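Local coordinates for protein anaerobically-induced outer membrane porin OprE (Pseudomonas aeruginosa, PDB 4FRX) that probably acts as an outer-membrane porin, its beta-barrel providing a channel for small solutes across the outer membrane, at residues Ala15-Arg20 with Tyr432-Leu437; Leu47-Gly52 with Val62-Leu67; Ser115-Arg120 with Ser150-Asp155; Leu158-Leu163 with Tyr196-Asp201. All coordinates share one frame; numbering follows the deposited sequence.

Contact 1. Residues Ala15-Arg20 with Tyr432-Leu437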
loop_
_atom_site.group_PDB
_atom_site.type_symbol
_atom_site.label_atom_id
_atom_site.label_comp_id
_atom_site.label_asym_id
_atom_site.label_seq_id
_atom_site.Cartn_x
_atom_site.Cartn_y
_atom_site.Cartn_z
ATOM N N ALA A 15 -20.562 10.402 -8.266
ATOM C CA ALA A 15 -20.491 9.870 -6.906
ATOM C C ALA A 15 -19.846 8.486 -6.913
ATOM O O ALA A 15 -18.907 8.272 -7.682
ATOM C CB ALA A 15 -21.850 9.845 -6.245
ATOM N N SER A 16 -20.318 7.598 -6.031
ATOM C CA SER A 16 -20.053 6.144 -6.013
ATOM C C SER A 16 -20.223 5.566 -4.633
ATOM O O SER A 16 -19.766 6.159 -3.669
ATOM C CB SER A 16 -18.677 5.740 -6.552
ATOM O OG SER A 16 -18.793 4.477 -7.156
ATOM N N LEU A 17 -20.860 4.396 -4.558
ATOM C CA LEU A 17 -20.949 3.654 -3.308
ATOM C C LEU A 17 -20.368 2.249 -3.478
ATOM O O LEU A 17 -20.811 1.464 -4.326
ATOM C CB LEU A 17 -22.407 3.577 -2.836
ATOM C CG LEU A 17 -22.691 2.882 -1.506
ATOM C CD1 LEU A 17 -22.004 3.627 -0.367
ATOM C CD2 LEU A 17 -24.194 2.781 -1.263
ATOM N N THR A 18 -19.371 1.926 -2.662
ATOM C CA THR A 18 -18.867 0.566 -2.601
ATOM C C THR A 18 -19.305 -0.079 -1.286
ATOM O O THR A 18 -19.259 0.539 -0.228
ATOM C CB THR A 18 -17.339 0.533 -2.786
ATOM O OG1 THR A 18 -17.035 0.937 -4.127
ATOM C CG2 THR A 18 -16.781 -0.869 -2.553
ATOM N N LEU A 19 -19.790 -1.310 -1.379
ATOM C CA LEU A 19 -20.268 -2.041 -0.226
ATOM C C LEU A 19 -19.257 -3.139 -0.065
ATOM O O LEU A 19 -18.963 -3.847 -1.029
ATOM C CB LEU A 19 -21.655 -2.639 -0.498
ATOM C CG LEU A 19 -22.765 -1.651 -0.838
ATOM C CD1 LEU A 19 -24.070 -2.386 -1.111
ATOM C CD2 LEU A 19 -22.945 -0.668 0.297
ATOM N N ARG A 20 -18.689 -3.252 1.128
ATOM C CA ARG A 20 -17.660 -4.257 1.375
ATOM C C ARG A 20 -17.983 -5.081 2.606
ATOM O O ARG A 20 -17.989 -4.574 3.725
ATOM C CB ARG A 20 -16.283 -3.606 1.551
ATOM C CG ARG A 20 -15.133 -4.620 1.680
ATOM C CD ARG A 20 -13.794 -3.949 1.976
ATOM N NE ARG A 20 -13.334 -3.164 0.825
ATOM C CZ ARG A 20 -12.272 -2.362 0.843
ATOM N NH1 ARG A 20 -11.554 -2.244 1.950
ATOM N NH2 ARG A 20 -11.926 -1.679 -0.246
ATOM N N TYR A 432 -19.194 -4.829 -3.824
ATOM C CA TYR A 432 -20.082 -4.380 -4.892
ATOM C C TYR A 432 -20.005 -2.869 -4.985
ATOM O O TYR A 432 -20.152 -2.165 -3.977
ATOM C CB TYR A 432 -21.520 -4.816 -4.633
ATOM C CG TYR A 432 -22.469 -4.474 -5.758
ATOM C CD1 TYR A 432 -22.494 -5.230 -6.927
ATOM C CD2 TYR A 432 -23.337 -3.395 -5.657
ATOM C CE1 TYR A 432 -23.366 -4.920 -7.967
ATOM C CE2 TYR A 432 -24.204 -3.075 -6.695
ATOM C CZ TYR A 432 -24.218 -3.838 -7.843
ATOM O OH TYR A 432 -25.088 -3.522 -8.873
ATOM N N THR A 433 -19.762 -2.375 -6.193
ATOM C CA THR A 433 -19.699 -0.939 -6.424
ATOM C C THR A 433 -20.822 -0.514 -7.344
ATOM O O THR A 433 -21.031 -1.131 -8.394
ATOM C CB THR A 433 -18.359 -0.543 -7.045
ATOM O OG1 THR A 433 -17.314 -0.830 -6.113
ATOM C CG2 THR A 433 -18.336 0.947 -7.380
ATOM N N LEU A 434 -21.555 0.528 -6.960
ATOM C CA LEU A 434 -22.651 0.997 -7.806
ATOM C C LEU A 434 -22.661 2.495 -8.028
ATOM O O LEU A 434 -22.289 3.258 -7.131
ATOM C CB LEU A 434 -24.016 0.482 -7.324
ATOM C CG LEU A 434 -24.752 0.872 -6.037
ATOM C CD1 LEU A 434 -23.847 1.392 -4.972
ATOM C CD2 LEU A 434 -25.900 1.831 -6.290
ATOM N N PRO A 435 -23.038 2.912 -9.252
ATOM C CA PRO A 435 -23.164 4.332 -9.609
ATOM C C PRO A 435 -24.310 5.086 -8.905
ATOM O O PRO A 435 -25.427 4.577 -8.873
ATOM C CB PRO A 435 -23.361 4.315 -11.135
ATOM C CG PRO A 435 -23.784 2.923 -11.469
ATOM C CD PRO A 435 -23.168 2.030 -10.428
ATOM N N LEU A 436 -24.026 6.279 -8.368
ATOM C CA LEU A 436 -25.018 7.100 -7.673
ATOM C C LEU A 436 -25.077 8.493 -8.300
ATOM O O LEU A 436 -25.597 9.399 -7.670
ATOM C CB LEU A 436 -24.657 7.312 -6.197
ATOM C CG LEU A 436 -24.625 6.179 -5.187
ATOM C CD1 LEU A 436 -24.366 6.772 -3.823
ATOM C CD2 LEU A 436 -25.919 5.394 -5.192
ATOM N N LEU A 437 -24.515 8.673 -9.495
ATOM C CA LEU A 437 -24.283 10.006 -10.103
ATOM C C LEU A 437 -24.838 11.239 -9.371
ATOM O O LEU A 437 -24.303 12.336 -9.493
ATOM C CB LEU A 437 -24.731 10.015 -11.574
ATOM C CG LEU A 437 -23.719 10.242 -12.716
ATOM C CD1 LEU A 437 -22.625 9.194 -12.729
ATOM C CD2 LEU A 437 -24.398 10.238 -14.077
#
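L434 lays its CD1 methyl against L17, lodging 3.4 Å from L17 CB, a tight contact. The two leucines stand side by side and point the same way. L434 reaches its neighbour because its CG sits between the backbone N and the carbonyl carbon (chi1 68°), while its second torsion, -23°, is close to eclipsed, a sign of strain. Farther along the same face, L436 adds CD1 at 3.9 Å from L17 CB, and its CB meets A15 CB. The backbones beneath are held by four hydrogen bonds: L17 and L434 exchange one in each direction, L434 N to L17 O being 2.9 Å, and L19 and Y432 do the same, with L19 N to Y432 O at 2.8 Å. This is the antiparallel seam where the first strand, 17-28, meets the last, 423-434, and closes the barrel; the short strand axes run 165° apart in direction. On the opposite face T18 and T433 form a non-hydrogen-bonded pair whose CA atoms are only 4.2 Å apart. Each threonine holds OG1 beside its backbone N, which brings the hydroxyls together in a hydrogen bond of 2.7 Å between T18 OG1 and T433 OG1. S16 OG lies 3.6 Å from the T433 CG2 methyl. Two residues beyond T18, on the threonine face, R20 forms a salt bridge with D135, whereas L17 on the leucine face lies close to a bound detergent, consistent with a polar interior and a lipid-facing exterior. Where the pairing gives way to loop, A15 N is buried without a hydrogen-bond partner in the model.

Contact 2. Residues Leu47-Gly52 with Val62-Leu67. With C8E ((hydroxyethyloxy)tri(ethyloxy)octane), chain D.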
loop_
_atom_site.group_PDB
_atom_site.type_symbol
_atom_site.label_atom_id
_atom_site.label_comp_id
_atom_site.label_asym_id
_atom_site.label_seq_id
_atom_site.Cartn_x
_atom_site.Cartn_y
_atom_site.Cartn_z
ATOM N N LEU A 47 -18.403 5.774 0.289
ATOM C CA LEU A 47 -19.125 6.664 -0.602
ATOM C C LEU A 47 -18.204 7.778 -1.105
ATOM O O LEU A 47 -17.735 8.603 -0.325
ATOM C CB LEU A 47 -20.326 7.229 0.145
ATOM C CG LEU A 47 -21.173 8.332 -0.468
ATOM C CD1 LEU A 47 -21.673 7.937 -1.839
ATOM C CD2 LEU A 47 -22.340 8.600 0.470
ATOM N N ASN A 48 -17.926 7.778 -2.409
ATOM C CA ASN A 48 -17.055 8.798 -2.994
ATOM C C ASN A 48 -17.922 9.785 -3.749
ATOM O O ASN A 48 -18.862 9.376 -4.413
ATOM C CB ASN A 48 -16.076 8.189 -3.997
ATOM C CG ASN A 48 -15.342 6.986 -3.459
ATOM O OD1 ASN A 48 -15.882 5.881 -3.410
ATOM N ND2 ASN A 48 -14.085 7.181 -3.100
ATOM N N TYR A 49 -17.621 11.075 -3.637
ATOM C CA TYR A 49 -18.263 12.079 -4.469
ATOM C C TYR A 49 -17.142 12.885 -5.095
ATOM O O TYR A 49 -16.161 13.194 -4.431
ATOM C CB TYR A 49 -19.201 12.972 -3.653
ATOM C CG TYR A 49 -19.541 14.275 -4.343
ATOM C CD1 TYR A 49 -20.506 14.330 -5.341
ATOM C CD2 TYR A 49 -18.876 15.449 -4.010
ATOM C CE1 TYR A 49 -20.799 15.522 -5.983
ATOM C CE2 TYR A 49 -19.171 16.645 -4.640
ATOM C CZ TYR A 49 -20.123 16.673 -5.623
ATOM O OH TYR A 49 -20.397 17.868 -6.241
ATOM N N GLN A 50 -17.269 13.172 -6.388
ATOM C CA GLN A 50 -16.266 13.939 -7.121
ATOM C C GLN A 50 -16.972 14.995 -7.946
ATOM O O GLN A 50 -17.667 14.658 -8.905
ATOM C CB GLN A 50 -15.497 13.030 -8.084
ATOM C CG GLN A 50 -14.436 12.146 -7.465
ATOM C CD GLN A 50 -13.700 11.324 -8.519
ATOM O OE1 GLN A 50 -13.166 11.867 -9.492
ATOM N NE2 GLN A 50 -13.690 10.008 -8.338
ATOM N N SER A 51 -16.803 16.266 -7.604
ATOM C CA SER A 51 -17.442 17.309 -8.401
ATOM C C SER A 51 -16.699 17.480 -9.712
ATOM O O SER A 51 -15.616 16.922 -9.899
ATOM C CB SER A 51 -17.444 18.646 -7.665
ATOM O OG SER A 51 -16.186 19.293 -7.799
ATOM N N GLY A 52 -17.295 18.257 -10.616
ATOM C CA GLY A 52 -16.598 18.732 -11.797
ATOM C C GLY A 52 -15.863 20.005 -11.407
ATOM O O GLY A 52 -15.767 20.330 -10.218
ATOM N N VAL A 62 -14.463 20.113 -5.536
ATOM C CA VAL A 62 -14.354 19.515 -4.203
ATOM C C VAL A 62 -14.721 18.029 -4.297
ATOM O O VAL A 62 -15.681 17.657 -4.986
ATOM C CB VAL A 62 -15.240 20.261 -3.160
ATOM C CG1 VAL A 62 -16.706 20.182 -3.526
ATOM C CG2 VAL A 62 -15.010 19.710 -1.749
ATOM N N ASP A 63 -13.923 17.179 -3.654
ATOM C CA ASP A 63 -14.254 15.760 -3.539
ATOM C C ASP A 63 -14.547 15.423 -2.077
ATOM O O ASP A 63 -14.075 16.110 -1.170
ATOM C CB ASP A 63 -13.102 14.869 -4.020
ATOM C CG ASP A 63 -12.843 14.966 -5.516
ATOM O OD1 ASP A 63 -13.621 15.608 -6.248
ATOM O OD2 ASP A 63 -11.844 14.371 -5.968
ATOM N N ALA A 64 -15.324 14.363 -1.856
ATOM C CA ALA A 64 -15.648 13.921 -0.502
ATOM C C ALA A 64 -15.567 12.402 -0.452
ATOM O O ALA A 64 -15.984 11.711 -1.384
ATOM C CB ALA A 64 -17.051 14.391 -0.093
ATOM N N LEU A 65 -14.996 11.890 0.628
ATOM C CA LEU A 65 -14.899 10.455 0.834
ATOM C C LEU A 65 -15.518 10.114 2.187
ATOM O O LEU A 65 -14.976 10.468 3.230
ATOM C CB LEU A 65 -13.438 10.002 0.779
ATOM C CG LEU A 65 -13.251 8.517 1.090
ATOM C CD1 LEU A 65 -13.909 7.669 0.005
ATOM C CD2 LEU A 65 -11.793 8.148 1.283
ATOM N N GLY A 66 -16.676 9.457 2.159
ATOM C CA GLY A 66 -17.371 9.056 3.374
ATOM C C GLY A 66 -17.134 7.584 3.633
ATOM O O GLY A 66 -17.306 6.769 2.736
ATOM N N LEU A 67 -16.724 7.247 4.852
ATOM C CA LEU A 67 -16.396 5.875 5.200
ATOM C C LEU A 67 -17.183 5.444 6.439
ATOM O O LEU A 67 -17.193 6.165 7.428
ATOM C CB LEU A 67 -14.896 5.770 5.505
ATOM C CG LEU A 67 -13.891 6.217 4.437
ATOM C CD1 LEU A 67 -12.460 5.926 4.900
ATOM C CD2 LEU A 67 -14.170 5.497 3.151
HETATM C C1 C8E D . -22.119 5.714 3.536
HETATM C C2 C8E D . -20.938 6.545 4.029
HETATM C C3 C8E D . -21.276 7.182 5.371
HETATM C C4 C8E D . -20.100 7.956 5.950
HETATM C C5 C8E D . -20.485 8.572 7.292
HETATM C C6 C8E D . -19.678 9.822 7.636
HETATM C C7 C8E D . -20.185 10.377 8.964
HETATM C C8 C8E D . -19.537 11.714 9.301
HETATM O O9 C8E D . -18.674 11.565 10.404
HETATM O O HOH W 1 -11.289 13.404 -8.415
#
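N48 and L65 make the tight spot of this contact: the two side chains lie alongside each other, with N48 ND2 only 3.1 Å from the L65 CD1 methyl. They are a non-hydrogen-bonded pair, and the pairs on either side of it carry the backbone bonds: L47 and G66 exchange two nearly straight ones, the shorter being G66 N to L47 O at 2.8 Å, and Y49 and A64 exchange another two. G66 has no side chain, and the alkyl chain of the detergent C8E passes beside it, its C4 atom lying 3.6 Å from L67 N; L47 CB is also near that chain. These strands, 37-50 and 59-71, form one antiparallel beta hairpin of the barrel wall, and the detergent marks the face of L47 and G66 as probably lipid-facing. Towards the turn the ladder changes character. S51 OG, set between its backbone N and carbonyl carbon (chi1 81°), accepts from V62 N at 3.0 Å and donates to G52 O, standing in for a carbonyl, while S51 N bonds to V62 O at 3.2 Å. The exposed Q50 marks the looser, wetter side. Its side chain crosses that of D63, and one water bridges them, donating to D63 OD2 at 2.7 Å but only weakly to Q50 OE1. The D63 carboxylate itself is buried and has stronger partners in salt bridges with R120 and K111, which probably help keep it ionised.

Contact 3. Residues Ser115-Arg120 with Ser150-Asp155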
loop_
_atom_site.group_PDB
_atom_site.type_symbol
_atom_site.label_atom_id
_atom_site.label_comp_id
_atom_site.label_asym_id
_atom_site.label_seq_id
_atom_site.Cartn_x
_atom_site.Cartn_y
_atom_site.Cartn_z
ATOM N N SER A 115 -5.742 23.020 -17.302
ATOM C CA SER A 115 -5.407 22.063 -18.352
ATOM C C SER A 115 -5.423 20.634 -17.794
ATOM O O SER A 115 -6.472 20.143 -17.380
ATOM C CB SER A 115 -4.063 22.410 -19.005
ATOM O OG SER A 115 -3.909 21.739 -20.245
ATOM N N ASN A 116 -4.263 19.979 -17.775
ATOM C CA ASN A 116 -4.153 18.627 -17.226
ATOM C C ASN A 116 -3.276 18.585 -15.982
ATOM O O ASN A 116 -2.590 17.596 -15.723
ATOM C CB ASN A 116 -3.609 17.656 -18.280
ATOM C CG ASN A 116 -4.556 17.484 -19.446
ATOM O OD1 ASN A 116 -5.607 16.856 -19.317
ATOM N ND2 ASN A 116 -4.192 18.042 -20.589
ATOM N N THR A 117 -3.310 19.676 -15.227
ATOM C CA THR A 117 -2.549 19.813 -14.000
ATOM C C THR A 117 -3.500 20.101 -12.856
ATOM O O THR A 117 -4.161 21.139 -12.840
ATOM C CB THR A 117 -1.550 20.964 -14.103
ATOM O OG1 THR A 117 -0.617 20.689 -15.165
ATOM C CG2 THR A 117 -0.798 21.143 -12.788
ATOM N N GLU A 118 -3.571 19.183 -11.899
ATOM C CA GLU A 118 -4.537 19.300 -10.807
ATOM C C GLU A 118 -3.850 19.437 -9.452
ATOM O O GLU A 118 -2.886 18.728 -9.167
ATOM C CB GLU A 118 -5.485 18.095 -10.821
ATOM C CG GLU A 118 -6.608 18.164 -9.797
ATOM C CD GLU A 118 -7.455 16.900 -9.804
ATOM O OE1 GLU A 118 -7.193 16.020 -10.648
ATOM O OE2 GLU A 118 -8.363 16.774 -8.958
ATOM N N PHE A 119 -4.341 20.373 -8.642
ATOM C CA PHE A 119 -3.900 20.549 -7.262
ATOM C C PHE A 119 -4.981 20.032 -6.331
ATOM O O PHE A 119 -6.152 20.328 -6.527
ATOM C CB PHE A 119 -3.656 22.026 -6.957
ATOM C CG PHE A 119 -3.267 22.297 -5.525
ATOM C CD1 PHE A 119 -2.134 21.711 -4.974
ATOM C CD2 PHE A 119 -4.040 23.129 -4.725
ATOM C CE1 PHE A 119 -1.772 21.958 -3.651
ATOM C CE2 PHE A 119 -3.687 23.376 -3.405
ATOM C CZ PHE A 119 -2.549 22.789 -2.867
ATOM N N ARG A 120 -4.597 19.249 -5.332
ATOM C CA ARG A 120 -5.564 18.690 -4.392
ATOM C C ARG A 120 -5.120 19.001 -2.986
ATOM O O ARG A 120 -3.954 18.826 -2.648
ATOM C CB ARG A 120 -5.691 17.172 -4.563
ATOM C CG ARG A 120 -6.417 16.773 -5.806
ATOM C CD ARG A 120 -6.338 15.284 -6.072
ATOM N NE ARG A 120 -7.309 14.522 -5.295
ATOM C CZ ARG A 120 -8.612 14.524 -5.551
ATOM N NH1 ARG A 120 -9.084 15.264 -6.548
ATOM N NH2 ARG A 120 -9.444 13.801 -4.811
ATOM N N SER A 150 0.342 16.200 -12.861
ATOM C CA SER A 150 0.231 16.774 -14.195
ATOM C C SER A 150 0.517 15.765 -15.305
ATOM O O SER A 150 1.444 14.975 -15.204
ATOM C CB SER A 150 1.183 17.969 -14.316
ATOM O OG SER A 150 1.162 18.521 -15.623
ATOM N N THR A 151 -0.288 15.796 -16.364
ATOM C CA THR A 151 0.009 15.021 -17.564
ATOM C C THR A 151 0.222 15.940 -18.771
ATOM O O THR A 151 0.281 15.483 -19.907
ATOM C CB THR A 151 -1.071 13.951 -17.861
ATOM O OG1 THR A 151 -2.363 14.566 -17.970
ATOM C CG2 THR A 151 -1.107 12.914 -16.748
ATOM N N ASP A 152 0.372 17.233 -18.499
ATOM C CA ASP A 152 0.596 18.244 -19.535
ATOM C C ASP A 152 1.964 18.139 -20.219
ATOM O O ASP A 152 2.118 18.585 -21.356
ATOM C CB ASP A 152 0.394 19.658 -18.971
ATOM C CG ASP A 152 -1.076 20.069 -18.926
ATOM O OD1 ASP A 152 -1.758 19.978 -19.974
ATOM O OD2 ASP A 152 -1.551 20.477 -17.840
ATOM N N LEU A 153 2.954 17.580 -19.528
ATOM C CA LEU A 153 4.240 17.281 -20.158
ATOM C C LEU A 153 4.133 15.927 -20.855
ATOM O O LEU A 153 3.961 14.900 -20.194
ATOM C CB LEU A 153 5.374 17.267 -19.135
ATOM C CG LEU A 153 6.774 17.071 -19.726
ATOM C CD1 LEU A 153 7.094 18.182 -20.716
ATOM C CD2 LEU A 153 7.825 17.015 -18.633
ATOM N N LYS A 154 4.230 15.931 -22.185
ATOM C CA LYS A 154 3.925 14.752 -23.003
ATOM C C LYS A 154 4.689 13.484 -22.597
ATOM O O LYS A 154 5.893 13.524 -22.381
ATOM C CB LYS A 154 4.158 15.046 -24.495
ATOM C CG LYS A 154 3.760 13.890 -25.422
ATOM C CD LYS A 154 4.047 14.197 -26.881
ATOM N N ASP A 155 3.959 12.375 -22.511
ATOM C CA ASP A 155 4.490 11.074 -22.102
ATOM C C ASP A 155 4.949 10.967 -20.632
ATOM O O ASP A 155 5.414 9.909 -20.221
ATOM C CB ASP A 155 5.596 10.595 -23.042
ATOM C CG ASP A 155 5.094 10.368 -24.459
ATOM O OD1 ASP A 155 4.007 9.773 -24.623
ATOM O OD2 ASP A 155 5.789 10.792 -25.401
#
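Both oxygens of the D152 carboxylate are gripped twice, by three consecutive residues of the other segment. D152 OD2 accepts from the backbone N of N116 at 2.8 Å on its syn side. The hydroxyl of T117 takes the anti lone pair of the same oxygen, T117 OG1 to D152 OD2 being 2.8 Å. D152 OD1 receives S115 OG at 2.8 Å and N116 ND2 at 3.2 Å, from opposite faces of the carboxylate plane. The amide comes in steeply, 46° out of that plane, although the oxygen stays near the plane of the amide itself. Four donors on one acid would be expected to stabilise its negative charge. D152 is in turn fixed from its own side by an ST turn, in which its backbone N donates to S150 OG. That hydroxyl, anti to its own backbone N (chi1 177°), donates to T117 OG1 at 2.8 Å, giving a chain of hydrogen bonds from S150 to T117 to D152. T117 and S150 are also a non-hydrogen-bonded antiparallel pair with CA atoms 4.1 Å apart. Just beyond them T151 N bonds to N116 O at 3.0 Å, and T151 OG1 rests 3.3 Å from N116 CB. The grip lies where two turns meet at the barrel rim: 115-116 links strands 102-114 and 117-121, while 151-155 links strands 142-150 and 156-167, and strand 117-121 runs antiparallel beside 142-150. With the chain termini at this end, the turns are consistent with the periplasmic rim.

Contact 4. Residues Leu158-Leu163 with Tyr196-Asp201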
loop_
_atom_site.group_PDB
_atom_site.type_symbol
_atom_site.label_atom_id
_atom_site.label_comp_id
_atom_site.label_asym_id
_atom_site.label_seq_id
_atom_site.Cartn_x
_atom_site.Cartn_y
_atom_site.Cartn_z
ATOM N N LEU A 158 3.436 13.332 -13.808
ATOM C CA LEU A 158 4.274 13.889 -12.751
ATOM C C LEU A 158 3.484 14.173 -11.484
ATOM O O LEU A 158 2.273 14.411 -11.536
ATOM C CB LEU A 158 4.920 15.180 -13.237
ATOM C CG LEU A 158 5.742 15.037 -14.519
ATOM C CD1 LEU A 158 6.105 16.419 -15.045
ATOM C CD2 LEU A 158 6.998 14.211 -14.232
ATOM N N VAL A 159 4.162 14.135 -10.343
ATOM C CA VAL A 159 3.484 14.377 -9.071
ATOM C C VAL A 159 4.475 14.934 -8.061
ATOM O O VAL A 159 5.672 14.633 -8.111
ATOM C CB VAL A 159 2.764 13.086 -8.536
ATOM C CG1 VAL A 159 3.766 11.988 -8.217
ATOM C CG2 VAL A 159 1.896 13.383 -7.305
ATOM N N ALA A 160 3.973 15.798 -7.188
ATOM C CA ALA A 160 4.736 16.334 -6.076
ATOM C C ALA A 160 3.718 16.662 -5.003
ATOM O O ALA A 160 2.622 17.114 -5.308
ATOM C CB ALA A 160 5.488 17.590 -6.494
ATOM N N GLY A 161 4.069 16.427 -3.748
ATOM C CA GLY A 161 3.132 16.676 -2.673
ATOM C C GLY A 161 3.809 16.689 -1.322
ATOM O O GLY A 161 5.011 16.443 -1.204
ATOM N N GLN A 162 3.017 17.007 -0.312
ATOM C CA GLN A 162 3.462 17.049 1.065
ATOM C C GLN A 162 2.334 16.463 1.891
ATOM O O GLN A 162 1.185 16.913 1.763
ATOM C CB GLN A 162 3.674 18.503 1.490
ATOM C CG GLN A 162 3.992 18.670 2.965
ATOM C CD GLN A 162 4.264 20.114 3.350
ATOM O OE1 GLN A 162 4.476 20.967 2.490
ATOM N NE2 GLN A 162 4.262 20.393 4.649
ATOM N N LEU A 163 2.642 15.464 2.724
ATOM C CA LEU A 163 1.637 14.869 3.608
ATOM C C LEU A 163 1.926 15.232 5.062
ATOM O O LEU A 163 3.076 15.356 5.469
ATOM C CB LEU A 163 1.608 13.340 3.458
ATOM C CG LEU A 163 1.477 12.807 2.037
ATOM C CD1 LEU A 163 1.478 11.290 2.004
ATOM C CD2 LEU A 163 0.191 13.363 1.428
ATOM N N TYR A 196 7.537 14.820 2.254
ATOM C CA TYR A 196 7.580 15.398 0.914
ATOM C C TYR A 196 7.849 14.319 -0.094
ATOM O O TYR A 196 8.642 13.416 0.166
ATOM C CB TYR A 196 8.730 16.401 0.821
ATOM C CG TYR A 196 8.718 17.431 1.906
ATOM C CD1 TYR A 196 7.830 18.490 1.865
ATOM C CD2 TYR A 196 9.603 17.351 2.978
ATOM C CE1 TYR A 196 7.819 19.449 2.862
ATOM C CE2 TYR A 196 9.594 18.296 3.978
ATOM C CZ TYR A 196 8.706 19.345 3.917
ATOM O OH TYR A 196 8.704 20.288 4.917
ATOM N N TYR A 197 7.207 14.418 -1.257
ATOM C CA TYR A 197 7.397 13.429 -2.293
ATOM C C TYR A 197 7.262 14.063 -3.669
ATOM O O TYR A 197 6.599 15.076 -3.830
ATOM C CB TYR A 197 6.436 12.246 -2.130
ATOM C CG TYR A 197 4.952 12.598 -2.225
ATOM C CD1 TYR A 197 4.280 13.150 -1.134
ATOM C CD2 TYR A 197 4.230 12.362 -3.393
ATOM C CE1 TYR A 197 2.929 13.449 -1.195
ATOM C CE2 TYR A 197 2.868 12.668 -3.475
ATOM C CZ TYR A 197 2.227 13.218 -2.373
ATOM O OH TYR A 197 0.885 13.522 -2.432
ATOM N N ALA A 198 7.916 13.455 -4.644
ATOM C CA ALA A 198 7.898 13.932 -6.013
ATOM C C ALA A 198 8.381 12.816 -6.902
ATOM O O ALA A 198 9.223 12.023 -6.506
ATOM C CB ALA A 198 8.803 15.162 -6.176
ATOM N N GLY A 199 7.841 12.742 -8.110
ATOM C CA GLY A 199 8.424 11.886 -9.121
ATOM C C GLY A 199 7.550 11.767 -10.344
ATOM O O GLY A 199 6.608 12.553 -10.539
ATOM N N GLY A 200 7.848 10.786 -11.179
ATOM C CA GLY A 200 7.076 10.629 -12.387
ATOM C C GLY A 200 7.227 9.278 -13.036
ATOM O O GLY A 200 8.137 8.513 -12.703
ATOM N N ASP A 201 6.305 8.993 -13.950
ATOM C CA ASP A 201 6.376 7.841 -14.832
ATOM C C ASP A 201 6.596 8.397 -16.220
ATOM O O ASP A 201 5.817 9.226 -16.674
ATOM C CB ASP A 201 5.049 7.085 -14.857
ATOM C CG ASP A 201 4.595 6.636 -13.490
ATOM O OD1 ASP A 201 5.438 6.496 -12.582
ATOM O OD2 ASP A 201 3.382 6.409 -13.332
#
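The ring of Y197 lies across G161, whose CA stands over one ring face 3.8 Å from the ring centroid and 24° off the ring normal. The ring folds back over the opposite strand because CG of Y197 sits between its backbone N and carbonyl carbon (chi1 62°). L163 extends this apolar centre, its side chain crossing that of Y197 at about a right angle and bringing CG to 3.6 Å from Y197 CE1. V159, two residues before G161, crosses the tyrosine side chain obliquely, CG2 to Y197 CE2 measuring 4.0 Å. L124, L128 and V130 also touch the tyrosine, while its hydroxyl ends in a hydrogen bond with Q147. The strands are joined by two hydrogen-bonded pairs, G161 with Y197 under the ring and V159 with G199 two residues along; G161 N to Y197 O is 2.9 Å. Between them, the backbones of A160 and A198 come together, CA to CA 4.0 Å, and their methyls face the other side of the sheet. That side becomes more polar at one end, where Q162 and Y196 lie side by side with Q162 CD 3.6 Å from Y196 CE1. The amide and ring planes there are turned 58° from each other, so the two do not stack flat. On the tyrosine side, beyond G199, D201 OD1 is hydrogen-bonded to Y213 and Q211 of strand 208-217. Strands 156-167 and 195-203 are antiparallel neighbours in the barrel wall, and a tyrosine ring laid over a cross-strand glycine is the pattern known as aromatic rescue of glycine in beta sheets.

How the contacts relate
Contacts 1, 2 and 4 pair strands of the barrel wall, and contact 3 joins two turns at its rim. Contact 1 joins the wall's two ends, so contacts 2, 3 and 4 fall within the chain span it closes. Contacts 1 and 2 lie side by side through neighbouring strands 17-28 and 37-50, their centres about 11 Å apart, with S16 O probably hydrogen-bonded to N48 N at 2.8 Å and L436 packed on L47. A salt bridge from D63 OD2 to R120 NH2, 2.7 Å, ties contact 2 to contact 3. Contact 4 follows directly, S150 O lying 2.9 Å from L158 N in a probable hydrogen bond. Contacts 1 and 4 are remote, nearest atoms about 19 Å apart. Bound detergent near contacts 1 and 2 suggests where the outer, lipid-facing surface lies.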